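Local coordinates for putative type III secretion protein YscO (PDB 4MH6), which is of unknown detailed function but, as a YscO-family coiled-coil protein of Vibrio parahaemolyticus, probably takes part in type III secretion, at residues R39-V44 with Q137-K142; Q45-R50 with E122-L127; A56-A61 with A115-T120; V70-E75 with E105-L110. All coordinates share one frame; numbering follows the deposited sequence.

Interaction 1 of 4, residues R39-V44 with Q137-K142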
loop_
_atom_site.group_PDB
_atom_site.type_symbol
_atom_site.label_atom_id
_atom_site.label_comp_id
_atom_site.label_asym_id
_atom_site.label_seq_id
_atom_site.Cartn_x
_atom_site.Cartn_y
_atom_site.Cartn_z
ATOM N N ARG A 39 -10.621 8.335 -4.028
ATOM C CA ARG A 39 -10.615 7.036 -3.369
ATOM C C ARG A 39 -9.321 6.322 -3.670
ATOM O O ARG A 39 -8.762 5.659 -2.800
ATOM C CB ARG A 39 -11.756 6.160 -3.843
ATOM C CG ARG A 39 -13.147 6.656 -3.531
ATOM C CD ARG A 39 -14.009 5.422 -3.394
ATOM N NE ARG A 39 -15.439 5.672 -3.219
ATOM C CZ ARG A 39 -16.386 5.344 -4.099
ATOM N NH1 ARG A 39 -16.080 4.718 -5.245
ATOM N NH2 ARG A 39 -17.659 5.609 -3.806
ATOM N N ALA A 40 -8.867 6.450 -4.915
ATOM C CA ALA A 40 -7.610 5.830 -5.347
ATOM C C ALA A 40 -6.417 6.425 -4.561
ATOM O O ALA A 40 -5.548 5.669 -4.109
ATOM C CB ALA A 40 -7.415 5.987 -6.863
ATOM N N ASP A 41 -6.396 7.767 -4.418
ATOM C CA ASP A 41 -5.364 8.487 -3.665
ATOM C C ASP A 41 -5.355 8.048 -2.207
ATOM O O ASP A 41 -4.312 7.814 -1.625
ATOM C CB ASP A 41 -5.613 9.992 -3.708
ATOM C CG ASP A 41 -5.388 10.605 -5.099
ATOM O OD1 ASP A 41 -4.784 9.947 -5.976
ATOM O OD2 ASP A 41 -5.797 11.778 -5.321
ATOM N N LYS A 42 -6.538 7.944 -1.625
ATOM C CA LYS A 42 -6.688 7.545 -0.245
ATOM C C LYS A 42 -6.227 6.121 -0.074
ATOM O O LYS A 42 -5.660 5.774 0.950
ATOM C CB LYS A 42 -8.153 7.690 0.192
ATOM C CG LYS A 42 -8.689 9.117 0.158
ATOM C CD LYS A 42 -7.971 9.970 1.190
ATOM C CE LYS A 42 -8.302 11.461 1.094
ATOM N NZ LYS A 42 -7.398 12.205 2.052
ATOM N N ALA A 43 -6.475 5.283 -1.076
ATOM C CA ALA A 43 -6.058 3.878 -0.988
ATOM C C ALA A 43 -4.534 3.829 -0.972
ATOM O O ALA A 43 -3.948 2.959 -0.345
ATOM C CB ALA A 43 -6.613 3.074 -2.138
ATOM N N VAL A 44 -3.904 4.794 -1.655
ATOM C CA VAL A 44 -2.467 4.892 -1.675
ATOM C C VAL A 44 -1.991 5.335 -0.309
ATOM O O VAL A 44 -1.096 4.714 0.274
ATOM C CB VAL A 44 -1.957 5.899 -2.713
ATOM C CG1 VAL A 44 -0.513 6.309 -2.419
ATOM C CG2 VAL A 44 -2.078 5.329 -4.108
ATOM N N GLN A 137 -4.008 5.884 -13.232
ATOM C CA GLN A 137 -5.037 5.618 -14.225
ATOM C C GLN A 137 -6.349 6.357 -13.894
ATOM O O GLN A 137 -7.008 6.889 -14.786
ATOM C CB GLN A 137 -5.267 4.115 -14.369
ATOM C CG GLN A 137 -6.281 3.755 -15.444
ATOM C CD GLN A 137 -5.907 4.285 -16.841
ATOM O OE1 GLN A 137 -6.665 5.070 -17.467
ATOM N NE2 GLN A 137 -4.717 3.901 -17.318
ATOM N N ALA A 138 -6.709 6.407 -12.615
ATOM C CA ALA A 138 -7.919 7.093 -12.201
ATOM C C ALA A 138 -7.777 8.561 -12.531
ATOM O O ALA A 138 -8.745 9.222 -12.932
ATOM C CB ALA A 138 -8.146 6.926 -10.725
ATOM N N HIS A 139 -6.565 9.086 -12.361
ATOM C CA HIS A 139 -6.340 10.496 -12.673
ATOM C C HIS A 139 -6.343 10.753 -14.173
ATOM O O HIS A 139 -6.872 11.767 -14.603
ATOM C CB HIS A 139 -5.075 11.039 -12.011
ATOM C CG HIS A 139 -5.269 11.405 -10.576
ATOM N ND1 HIS A 139 -5.857 12.591 -10.192
ATOM C CD2 HIS A 139 -4.958 10.753 -9.431
ATOM C CE1 HIS A 139 -5.908 12.650 -8.875
ATOM N NE2 HIS A 139 -5.371 11.547 -8.388
ATOM N N LYS A 140 -5.767 9.845 -14.965
ATOM C CA LYS A 140 -5.757 10.038 -16.416
ATOM C C LYS A 140 -7.179 10.038 -16.935
ATOM O O LYS A 140 -7.520 10.785 -17.841
ATOM C CB LYS A 140 -4.929 8.972 -17.133
ATOM C CG LYS A 140 -3.442 9.143 -16.912
ATOM C CD LYS A 140 -2.605 8.109 -17.648
ATOM C CE LYS A 140 -1.123 8.346 -17.365
ATOM N NZ LYS A 140 -0.204 7.377 -18.029
ATOM N N THR A 141 -8.011 9.207 -16.322
ATOM C CA THR A 141 -9.410 9.076 -16.708
ATOM C C THR A 141 -10.210 10.334 -16.327
ATOM O O THR A 141 -11.027 10.808 -17.096
ATOM C CB THR A 141 -9.995 7.798 -16.072
ATOM O OG1 THR A 141 -9.298 6.645 -16.597
ATOM C CG2 THR A 141 -11.490 7.693 -16.346
ATOM N N LYS A 142 -9.960 10.860 -15.131
ATOM C CA LYS A 142 -10.602 12.080 -14.672
ATOM C C LYS A 142 -10.305 13.206 -15.649
ATOM O O LYS A 142 -11.215 13.899 -16.078
ATOM C CB LYS A 142 -10.070 12.494 -13.294
ATOM C CG LYS A 142 -10.664 13.804 -12.788
ATOM C CD LYS A 142 -9.965 14.357 -11.551
ATOM C CE LYS A 142 -8.593 14.931 -11.871
ATOM N NZ LYS A 142 -7.922 15.507 -10.665
#

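Interaction 2 of 4, residues Q45-R50 with E122-L127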
loop_
_atom_site.group_PDB
_atom_site.type_symbol
_atom_site.label_atom_id
_atom_site.label_comp_id
_atom_site.label_asym_id
_atom_site.label_seq_id
_atom_site.Cartn_x
_atom_site.Cartn_y
_atom_site.Cartn_z
ATOM N N GLN A 45 -2.573 6.407 0.206
ATOM C CA GLN A 45 -2.166 6.913 1.501
ATOM C C GLN A 45 -2.245 5.838 2.593
ATOM O O GLN A 45 -1.320 5.661 3.396
ATOM C CB GLN A 45 -3.024 8.101 1.849
ATOM C CG GLN A 45 -2.848 9.217 0.843
ATOM C CD GLN A 45 -3.728 10.407 1.107
ATOM O OE1 GLN A 45 -4.222 10.612 2.222
ATOM N NE2 GLN A 45 -3.924 11.211 0.087
ATOM N N ARG A 46 -3.345 5.106 2.618
ATOM C CA ARG A 46 -3.497 4.070 3.608
ATOM C C ARG A 46 -2.446 3.024 3.393
ATOM O O ARG A 46 -1.967 2.430 4.362
ATOM C CB ARG A 46 -4.880 3.419 3.537
ATOM C CG ARG A 46 -6.011 4.308 4.017
ATOM C CD ARG A 46 -7.299 3.526 4.161
ATOM N NE ARG A 46 -7.802 3.099 2.866
ATOM C CZ ARG A 46 -8.577 3.875 2.102
ATOM N NH1 ARG A 46 -8.916 5.119 2.521
ATOM N NH2 ARG A 46 -9.010 3.429 0.921
ATOM N N GLN A 47 -2.099 2.781 2.124
ATOM C CA GLN A 47 -1.114 1.749 1.807
ATOM C C GLN A 47 0.285 2.180 2.217
ATOM O O GLN A 47 1.119 1.349 2.550
ATOM C CB GLN A 47 -1.146 1.370 0.325
ATOM C CG GLN A 47 -0.246 0.178 -0.003
ATOM C CD GLN A 47 -0.629 -1.055 0.766
ATOM O OE1 GLN A 47 -1.789 -1.252 1.077
ATOM N NE2 GLN A 47 0.335 -1.903 1.053
ATOM N N GLU A 48 0.542 3.481 2.162
ATOM C CA GLU A 48 1.814 4.008 2.612
ATOM C C GLU A 48 1.882 3.792 4.129
ATOM O O GLU A 48 2.961 3.553 4.669
ATOM C CB GLU A 48 1.959 5.472 2.222
ATOM C CG GLU A 48 2.175 5.609 0.722
ATOM C CD GLU A 48 1.920 7.003 0.151
ATOM O OE1 GLU A 48 1.080 7.730 0.728
ATOM O OE2 GLU A 48 2.515 7.346 -0.914
ATOM N N TYR A 49 0.731 3.836 4.808
ATOM C CA TYR A 49 0.718 3.613 6.250
ATOM C C TYR A 49 1.102 2.147 6.553
ATOM O O TYR A 49 1.920 1.861 7.439
ATOM C CB TYR A 49 -0.656 3.964 6.862
ATOM C CG TYR A 49 -0.685 3.718 8.349
ATOM C CD1 TYR A 49 -1.055 2.473 8.863
ATOM C CD2 TYR A 49 -0.296 4.697 9.240
ATOM C CE1 TYR A 49 -1.039 2.224 10.219
ATOM C CE2 TYR A 49 -0.297 4.462 10.597
ATOM C CZ TYR A 49 -0.663 3.221 11.074
ATOM O OH TYR A 49 -0.663 2.983 12.426
ATOM N N ARG A 50 0.479 1.233 5.817
ATOM C CA ARG A 50 0.751 -0.186 5.974
ATOM C C ARG A 50 2.239 -0.474 5.754
ATOM O O ARG A 50 2.831 -1.224 6.523
ATOM C CB ARG A 50 -0.172 -1.053 5.065
ATOM C CG ARG A 50 -1.550 -1.291 5.677
ATOM C CD ARG A 50 -2.436 -2.284 4.938
ATOM N NE ARG A 50 -3.121 -1.599 3.874
ATOM C CZ ARG A 50 -4.400 -1.217 3.880
ATOM N NH1 ARG A 50 -5.226 -1.533 4.860
ATOM N NH2 ARG A 50 -4.862 -0.542 2.837
ATOM N N GLU A 122 7.950 -6.632 1.224
ATOM C CA GLU A 122 8.058 -6.498 -0.229
ATOM C C GLU A 122 6.673 -6.655 -0.862
ATOM O O GLU A 122 6.384 -6.063 -1.922
ATOM C CB GLU A 122 9.074 -7.423 -0.873
ATOM C CG GLU A 122 8.750 -8.888 -0.790
ATOM C CD GLU A 122 9.488 -9.722 -1.849
ATOM O OE1 GLU A 122 9.454 -9.329 -3.055
ATOM O OE2 GLU A 122 10.053 -10.796 -1.480
ATOM N N GLN A 123 5.813 -7.424 -0.204
ATOM C CA GLN A 123 4.442 -7.570 -0.670
ATOM C C GLN A 123 3.630 -6.277 -0.504
ATOM O O GLN A 123 2.817 -5.926 -1.387
ATOM C CB GLN A 123 3.754 -8.718 0.046
ATOM C CG GLN A 123 4.203 -10.075 -0.468
ATOM C CD GLN A 123 3.607 -11.229 0.303
ATOM O OE1 GLN A 123 3.496 -11.187 1.528
ATOM N NE2 GLN A 123 3.268 -12.287 -0.402
ATOM N N GLU A 124 3.844 -5.558 0.602
ATOM C CA GLU A 124 3.119 -4.298 0.837
ATOM C C GLU A 124 3.617 -3.249 -0.144
ATOM O O GLU A 124 2.837 -2.433 -0.664
ATOM C CB GLU A 124 3.302 -3.804 2.266
ATOM C CG GLU A 124 2.802 -4.745 3.363
ATOM C CD GLU A 124 1.296 -4.993 3.348
ATOM O OE1 GLU A 124 0.803 -5.707 4.254
ATOM O OE2 GLU A 124 0.591 -4.496 2.447
ATOM N N ARG A 125 4.924 -3.255 -0.391
ATOM C CA ARG A 125 5.498 -2.316 -1.357
ATOM C C ARG A 125 4.992 -2.622 -2.774
ATOM O O ARG A 125 4.806 -1.737 -3.592
ATOM C CB ARG A 125 7.014 -2.403 -1.298
ATOM C CG ARG A 125 7.584 -1.701 -0.085
ATOM C CD ARG A 125 9.003 -2.127 0.215
ATOM N NE ARG A 125 9.652 -1.205 1.138
ATOM C CZ ARG A 125 10.838 -1.430 1.680
ATOM N NH1 ARG A 125 11.459 -2.561 1.403
ATOM N NH2 ARG A 125 11.396 -0.552 2.516
ATOM N N THR A 126 4.781 -3.906 -3.048
ATOM C CA THR A 126 4.288 -4.303 -4.347
ATOM C C THR A 126 2.847 -3.799 -4.475
ATOM O O THR A 126 2.455 -3.305 -5.548
ATOM C CB THR A 126 4.365 -5.834 -4.547
ATOM O OG1 THR A 126 5.728 -6.237 -4.536
ATOM C CG2 THR A 126 3.748 -6.249 -5.865
ATOM N N LEU A 127 2.058 -3.945 -3.402
ATOM C CA LEU A 127 0.679 -3.450 -3.439
ATOM C C LEU A 127 0.662 -1.935 -3.561
ATOM O O LEU A 127 -0.164 -1.383 -4.258
ATOM C CB LEU A 127 -0.096 -3.851 -2.199
ATOM C CG LEU A 127 -0.528 -5.296 -2.056
ATOM C CD1 LEU A 127 -1.104 -5.497 -0.667
ATOM C CD2 LEU A 127 -1.561 -5.649 -3.107
#

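Interaction 3 of 4, residues A56-A61 with A115-T120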
loop_
_atom_site.group_PDB
_atom_site.type_symbol
_atom_site.label_atom_id
_atom_site.label_comp_id
_atom_site.label_asym_id
_atom_site.label_seq_id
_atom_site.Cartn_x
_atom_site.Cartn_y
_atom_site.Cartn_z
ATOM N N ALA A 56 8.367 -0.813 10.547
ATOM C CA ALA A 56 8.610 -0.621 11.973
ATOM C C ALA A 56 8.666 -1.969 12.640
ATOM O O ALA A 56 9.479 -2.189 13.508
ATOM C CB ALA A 56 7.520 0.235 12.600
ATOM N N GLU A 57 7.771 -2.863 12.237
ATOM C CA GLU A 57 7.743 -4.221 12.771
ATOM C C GLU A 57 9.008 -4.991 12.417
ATOM O O GLU A 57 9.507 -5.793 13.219
ATOM C CB GLU A 57 6.501 -4.969 12.281
ATOM C CG GLU A 57 5.269 -4.699 13.126
ATOM C CD GLU A 57 5.413 -5.243 14.556
ATOM O OE1 GLU A 57 4.638 -4.774 15.426
ATOM O OE2 GLU A 57 6.299 -6.131 14.826
ATOM N N LEU A 58 9.525 -4.722 11.218
ATOM C CA LEU A 58 10.745 -5.361 10.739
ATOM C C LEU A 58 11.895 -4.945 11.587
ATOM O O LEU A 58 12.651 -5.771 12.055
ATOM C CB LEU A 58 11.028 -4.979 9.288
ATOM C CG LEU A 58 12.306 -5.565 8.674
ATOM C CD1 LEU A 58 12.434 -7.076 8.875
ATOM C CD2 LEU A 58 12.395 -5.204 7.194
ATOM N N GLN A 59 11.995 -3.644 11.788
ATOM C CA GLN A 59 13.038 -3.033 12.591
ATOM C C GLN A 59 13.083 -3.720 13.984
ATOM O O GLN A 59 14.147 -4.150 14.426
ATOM C CB GLN A 59 12.767 -1.525 12.664
ATOM C CG GLN A 59 13.998 -0.655 12.821
ATOM C CD GLN A 59 14.662 -0.770 14.179
ATOM O OE1 GLN A 59 15.851 -1.125 14.280
ATOM N NE2 GLN A 59 13.895 -0.495 15.241
ATOM N N LYS A 60 11.918 -3.875 14.631
ATOM C CA LYS A 60 11.809 -4.533 15.952
ATOM C C LYS A 60 12.219 -5.978 15.914
ATOM O O LYS A 60 12.904 -6.462 16.821
ATOM C CB LYS A 60 10.374 -4.496 16.476
ATOM C CG LYS A 60 9.901 -3.113 16.856
ATOM C CD LYS A 60 8.450 -3.120 17.302
ATOM C CE LYS A 60 7.979 -1.699 17.593
ATOM N NZ LYS A 60 6.519 -1.633 17.886
ATOM N N ALA A 61 11.763 -6.686 14.883
ATOM C CA ALA A 61 12.093 -8.095 14.736
ATOM C C ALA A 61 13.617 -8.308 14.639
ATOM O O ALA A 61 14.154 -9.218 15.255
ATOM C CB ALA A 61 11.380 -8.679 13.528
ATOM N N ALA A 115 12.310 -12.993 8.433
ATOM C CA ALA A 115 12.117 -13.407 7.065
ATOM C C ALA A 115 10.656 -13.138 6.651
ATOM O O ALA A 115 10.394 -12.523 5.603
ATOM C CB ALA A 115 12.444 -14.885 6.940
ATOM N N GLU A 116 9.723 -13.597 7.494
ATOM C CA GLU A 116 8.281 -13.435 7.255
ATOM C C GLU A 116 7.899 -11.975 7.108
ATOM O O GLU A 116 7.137 -11.634 6.194
ATOM C CB GLU A 116 7.446 -14.131 8.349
ATOM C CG GLU A 116 7.408 -15.658 8.175
ATOM C CD GLU A 116 6.789 -16.430 9.351
ATOM O OE1 GLU A 116 7.123 -16.144 10.531
ATOM O OE2 GLU A 116 6.011 -17.380 9.093
ATOM N N VAL A 117 8.444 -11.119 7.985
ATOM C CA VAL A 117 8.160 -9.688 7.933
ATOM C C VAL A 117 8.809 -9.055 6.702
ATOM O O VAL A 117 8.230 -8.129 6.105
ATOM C CB VAL A 117 8.602 -8.932 9.197
ATOM C CG1 VAL A 117 8.325 -7.451 9.032
ATOM C CG2 VAL A 117 7.863 -9.439 10.419
ATOM N N LYS A 118 10.000 -9.523 6.312
ATOM C CA LYS A 118 10.615 -8.987 5.091
ATOM C C LYS A 118 9.783 -9.299 3.863
ATOM O O LYS A 118 9.664 -8.470 2.980
ATOM C CB LYS A 118 12.011 -9.521 4.867
ATOM C CG LYS A 118 13.037 -8.882 5.734
ATOM C CD LYS A 118 14.403 -9.428 5.426
ATOM C CE LYS A 118 15.420 -8.686 6.261
ATOM N NZ LYS A 118 16.716 -9.392 6.276
ATOM N N VAL A 119 9.228 -10.499 3.800
ATOM C CA VAL A 119 8.390 -10.871 2.667
ATOM C C VAL A 119 7.143 -9.982 2.676
ATOM O O VAL A 119 6.671 -9.513 1.637
ATOM C CB VAL A 119 7.971 -12.369 2.733
ATOM C CG1 VAL A 119 6.949 -12.709 1.667
ATOM C CG2 VAL A 119 9.167 -13.264 2.565
ATOM N N THR A 120 6.621 -9.757 3.871
ATOM C CA THR A 120 5.429 -8.980 4.039
ATOM C C THR A 120 5.669 -7.584 3.539
ATOM O O THR A 120 4.813 -6.992 2.898
ATOM C CB THR A 120 5.009 -8.964 5.517
ATOM O OG1 THR A 120 4.627 -10.289 5.899
ATOM C CG2 THR A 120 3.822 -8.062 5.734
#

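Interaction 4 of 4, residues V70-E75 with E105-L110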
loop_
_atom_site.group_PDB
_atom_site.type_symbol
_atom_site.label_atom_id
_atom_site.label_comp_id
_atom_site.label_asym_id
_atom_site.label_seq_id
_atom_site.Cartn_x
_atom_site.Cartn_y
_atom_site.Cartn_z
ATOM N N VAL A 70 23.147 -12.890 20.934
ATOM C CA VAL A 70 24.254 -12.676 21.859
ATOM C C VAL A 70 24.076 -13.521 23.120
ATOM O O VAL A 70 25.010 -14.171 23.578
ATOM C CB VAL A 70 24.374 -11.180 22.243
ATOM C CG1 VAL A 70 25.543 -10.967 23.177
ATOM C CG2 VAL A 70 24.572 -10.330 21.007
ATOM N N TRP A 71 22.884 -13.498 23.695
ATOM C CA TRP A 71 22.633 -14.300 24.878
ATOM C C TRP A 71 22.726 -15.773 24.517
ATOM O O TRP A 71 23.342 -16.551 25.245
ATOM C CB TRP A 71 21.256 -14.025 25.486
ATOM C CG TRP A 71 21.171 -12.758 26.198
ATOM C CD1 TRP A 71 20.809 -11.539 25.677
ATOM C CD2 TRP A 71 21.444 -12.531 27.592
ATOM N NE1 TRP A 71 20.836 -10.573 26.663
ATOM C CE2 TRP A 71 21.218 -11.149 27.845
ATOM C CE3 TRP A 71 21.833 -13.355 28.650
ATOM C CZ2 TRP A 71 21.377 -10.579 29.108
ATOM C CZ3 TRP A 71 22.007 -12.777 29.920
ATOM C CH2 TRP A 71 21.785 -11.399 30.129
ATOM N N ARG A 72 22.133 -16.142 23.385
ATOM C CA ARG A 72 22.104 -17.530 22.968
ATOM C C ARG A 72 23.506 -18.122 22.882
ATOM O O ARG A 72 23.738 -19.226 23.384
ATOM C CB ARG A 72 21.342 -17.661 21.658
ATOM C CG ARG A 72 20.948 -19.085 21.281
ATOM C CD ARG A 72 22.029 -19.826 20.551
ATOM N NE ARG A 72 22.337 -19.137 19.314
ATOM C CZ ARG A 72 23.279 -19.515 18.471
ATOM N NH1 ARG A 72 23.489 -18.818 17.360
ATOM N NH2 ARG A 72 24.018 -20.584 18.738
ATOM N N GLN A 73 24.439 -17.383 22.278
ATOM C CA GLN A 73 25.805 -17.862 22.164
ATOM C C GLN A 73 26.381 -18.088 23.534
ATOM O O GLN A 73 26.950 -19.140 23.803
ATOM C CB GLN A 73 26.681 -16.881 21.401
ATOM C CG GLN A 73 26.422 -16.868 19.911
ATOM C CD GLN A 73 27.277 -15.851 19.161
ATOM O OE1 GLN A 73 27.825 -16.150 18.101
ATOM N NE2 GLN A 73 27.407 -14.651 19.717
ATOM N N GLU A 74 26.229 -17.094 24.406
ATOM C CA GLU A 74 26.754 -17.202 25.751
ATOM C C GLU A 74 26.160 -18.339 26.558
ATOM O O GLU A 74 26.882 -19.077 27.254
ATOM C CB GLU A 74 26.536 -15.909 26.503
ATOM C CG GLU A 74 27.561 -14.872 26.171
ATOM C CD GLU A 74 27.354 -13.584 26.933
ATOM O OE1 GLU A 74 26.235 -13.370 27.471
ATOM O OE2 GLU A 74 28.307 -12.779 26.976
ATOM N N GLU A 75 24.844 -18.458 26.471
ATOM C CA GLU A 75 24.101 -19.459 27.204
ATOM C C GLU A 75 24.451 -20.846 26.743
ATOM O O GLU A 75 24.468 -21.782 27.512
ATOM C CB GLU A 75 22.602 -19.170 27.068
ATOM C CG GLU A 75 22.201 -17.870 27.759
ATOM C CD GLU A 75 22.397 -17.932 29.264
ATOM O OE1 GLU A 75 22.321 -16.877 29.934
ATOM O OE2 GLU A 75 22.628 -19.038 29.781
ATOM N N GLU A 105 16.155 -23.122 18.969
ATOM C CA GLU A 105 14.856 -23.109 18.304
ATOM C C GLU A 105 14.238 -21.732 18.407
ATOM O O GLU A 105 13.583 -21.262 17.487
ATOM C CB GLU A 105 13.875 -24.104 18.931
ATOM C CG GLU A 105 14.162 -25.571 18.667
ATOM C CD GLU A 105 13.093 -26.489 19.247
ATOM O OE1 GLU A 105 12.019 -25.989 19.664
ATOM O OE2 GLU A 105 13.312 -27.723 19.281
ATOM N N ARG A 106 14.428 -21.107 19.559
ATOM C CA ARG A 106 13.877 -19.795 19.810
ATOM C C ARG A 106 14.516 -18.781 18.885
ATOM O O ARG A 106 13.864 -17.875 18.409
ATOM C CB ARG A 106 14.090 -19.441 21.271
ATOM C CG ARG A 106 13.632 -18.070 21.682
ATOM C CD ARG A 106 12.201 -17.797 21.272
ATOM N NE ARG A 106 11.785 -16.511 21.811
ATOM C CZ ARG A 106 10.693 -15.848 21.444
ATOM N NH1 ARG A 106 10.431 -14.673 22.014
ATOM N NH2 ARG A 106 9.879 -16.330 20.498
ATOM N N GLU A 107 15.797 -18.951 18.609
ATOM C CA GLU A 107 16.480 -18.042 17.716
ATOM C C GLU A 107 15.978 -18.301 16.322
ATOM O O GLU A 107 15.772 -17.372 15.562
ATOM C CB GLU A 107 18.006 -18.190 17.807
ATOM C CG GLU A 107 18.753 -17.303 16.823
ATOM C CD GLU A 107 20.215 -17.126 17.163
ATOM O OE1 GLU A 107 21.051 -16.994 16.248
ATOM O OE2 GLU A 107 20.547 -17.122 18.356
ATOM N N ALA A 108 15.760 -19.566 15.993
ATOM C CA ALA A 108 15.261 -19.927 14.671
ATOM C C ALA A 108 13.907 -19.272 14.447
ATOM O O ALA A 108 13.650 -18.755 13.375
ATOM C CB ALA A 108 15.159 -21.435 14.529
ATOM N N GLU A 109 13.063 -19.298 15.478
ATOM C CA GLU A 109 11.732 -18.674 15.437
ATOM C C GLU A 109 11.849 -17.169 15.205
ATOM O O GLU A 109 11.096 -16.598 14.415
ATOM C CB GLU A 109 10.951 -18.931 16.736
ATOM C CG GLU A 109 10.458 -20.365 16.915
ATOM C CD GLU A 109 9.803 -20.597 18.274
ATOM O OE1 GLU A 109 9.938 -19.710 19.152
ATOM O OE2 GLU A 109 9.162 -21.664 18.476
ATOM N N LEU A 110 12.807 -16.549 15.890
ATOM C CA LEU A 110 13.038 -15.118 15.771
ATOM C C LEU A 110 13.563 -14.740 14.373
ATOM O O LEU A 110 13.160 -13.695 13.822
ATOM C CB LEU A 110 13.975 -14.622 16.889
ATOM C CG LEU A 110 13.480 -14.690 18.348
ATOM C CD1 LEU A 110 14.570 -14.298 19.337
ATOM C CD2 LEU A 110 12.252 -13.838 18.565
#

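Interaction 1 of 4, residues R39-V44 with Q137-K142
Asp41 and His139 make the polar half of this contact, meeting from opposite directions between helix 18-84 and helix 90-167. NE2 of His139 donates to OD1 of Asp41 over 3.0 Å, with an N-H...O angle of 148°; OD1 receives it on its syn lone pair, and the oxygen lies in the imidazole plane. A second, weak bond runs from the same NE2 to Asp41 OD2 at 3.1 Å. One N-H is therefore shared between two oxygens at the ring edge, with carboxylate and ring nearly coplanar, their planes 18° apart. With chi1 at -81°, CG of His139 stands beside the backbone N, and from there the ring reaches across to the carboxylate. The helices are the antiparallel arms of a long hairpin whose middle part is predicted to be a coiled coil; this surface contact lies at the edge of that part, well away from the turn. The apolar half is small: the methyls of Ala40 and Ala138 point at each other, CB to CB 4.0 Å, where their CA atoms are 7.0 Å apart. Ala135 extends this patch against both Ala40 and Asp41. Among the charges, Lys142 NZ lies 6.9 Å from Asp41 OD2, too far for a salt bridge.

Interaction 2 of 4, residues Q45-R50 with E122-L127
Gln47 and Glu124 meet at about a right angle, the amide nitrogen of one driven between the side-chain and backbone oxygens of the other. Gln47 NE2 donates to Glu124 OE2 over 3.0 Å, with the acceptor in the amide plane; the carboxylate oxygen is approached on its anti side, somewhat out of its own plane. The same NE2 donates to Glu124 O at 3.1 Å, less straight at 140° and tilted from the carbonyl plane. Amide and carboxylate are turned 31° against each other. Glu124 is bent at chi2 (-64°), which curls OE2 back so that it and the carbonyl oxygen of its own residue converge on a single nitrogen. These segments lie in the antiparallel coiled coil, their axes 9.3 Å apart, and the buried Gln47 is a polar residue in the seam. Its other amide atom is also engaged: Arg50 NE, one helical turn on, donates to Gln47 OE1 over 3.1 Å from above the carbonyl plane, and so helps fix which way round the amide sits. Leu127 CB packs 3.8 Å from Gln47 NE2, and Leu128 and Lys131 also touch Gln47. Arg50 adds its CB at the margin, 4.4 Å from Glu124 OE2.

Interaction 3 of 4, residues A56-A61 with A115-T120
Leu58 packs against Val117 and Lys118 where the two arms of the antiparallel coiled-coil hairpin come close. The short axes pass 9.3 Å apart with their directions 160° from each other, and the CA atoms of Leu58 and Val117 are separated by 5.8 Å. Contact with Val117 begins at the root of Leu58, whose CA lies 3.6 Å from Val117 CG1. The next atom out, Leu58 CB, meets the same methyl at 3.7 Å. CG of Leu58 then stands anti to its backbone N (chi1 179°), and this carries the branched end across the partner helix, from Val117 to Lys118. At the fork, CD1 still grazes Val117 CG1 at 4.1 Å while settling on the aliphatic part of the lysine. Lys118 runs extended beyond CG, and its CG methylene does the packing. Val117 faces the other helix and lays CG1 against the base of Leu58, where it also skirts Glu57 at the edge of the contact. No hydrogen bond joins the segments. Val114 and Leu121, a heptad apart on helix 90-167, also touch Leu58, and Val54 adds to the cover of Val117; this is a hydrophobic stretch of the seam. At the tip of Leu58, CD1 lies 3.7 Å and CD2 4.0 Å from Lys118 CG.

Interaction 4 of 4, residues V70-E75 with E105-L110
Arg72 and Glu107 face each other across the antiparallel arms with CA atoms 7.7 Å apart, and their two side chains span the gap by themselves. The guanidinium grips the carboxylate side-on with two nitrogens, one to each oxygen. NE of Arg72 donates to Glu107 OE2 over 2.9 Å, close to straight at 164°, and NH1 of Arg72 donates to Glu107 OE1 over 3.2 Å. The bidentate pair is not flat: guanidinium and carboxylate planes are 60° apart, and both oxygens are met from above the carboxylate plane, although OE2 lies in the guanidinium plane. Glu107 is extended and reaches across, whereas Arg72, bent at chi2 and chi3, folds over and turns its NE edge to the acid. OE2 is thereby also drawn against the arginine's aliphatic root, 3.4 Å from Arg72 CB. The contact belongs to the coiled-coil hairpin on the turn side of the fold. Around it, Glu107 OE1 forms a salt bridge with Lys111 NZ and accepts a hydrogen bond from His69 ND1, while Arg72 NH2 pairs with Glu76; Tyr68 packs on Glu107. With an arginine, a lysine and a histidine gathered round it, the buried carboxylate of Glu107 is probably held in its charged form, its negative charge balanced by several donors.

In the fold
From the N terminus, helix 18-84 supplies the first segment of all four contacts in order, 39-44, 45-50, 56-61 and 70-75; the chain then turns, and helix 90-167 supplies the partners in reverse, 105-110, 115-120, 122-127 and 137-142. Interaction 4 therefore closes the smallest loop, nested inside interaction 3, which lies inside interaction 2, and that inside interaction 1; none cross. This is the topology of a simple helical hairpin. Interactions 2 and 3 have centres about 13 Å apart, interactions 1 and 2 about 15 Å, and the two most distant, 1 and 4, about 47 Å. Together they tie the same two helices at successive levels.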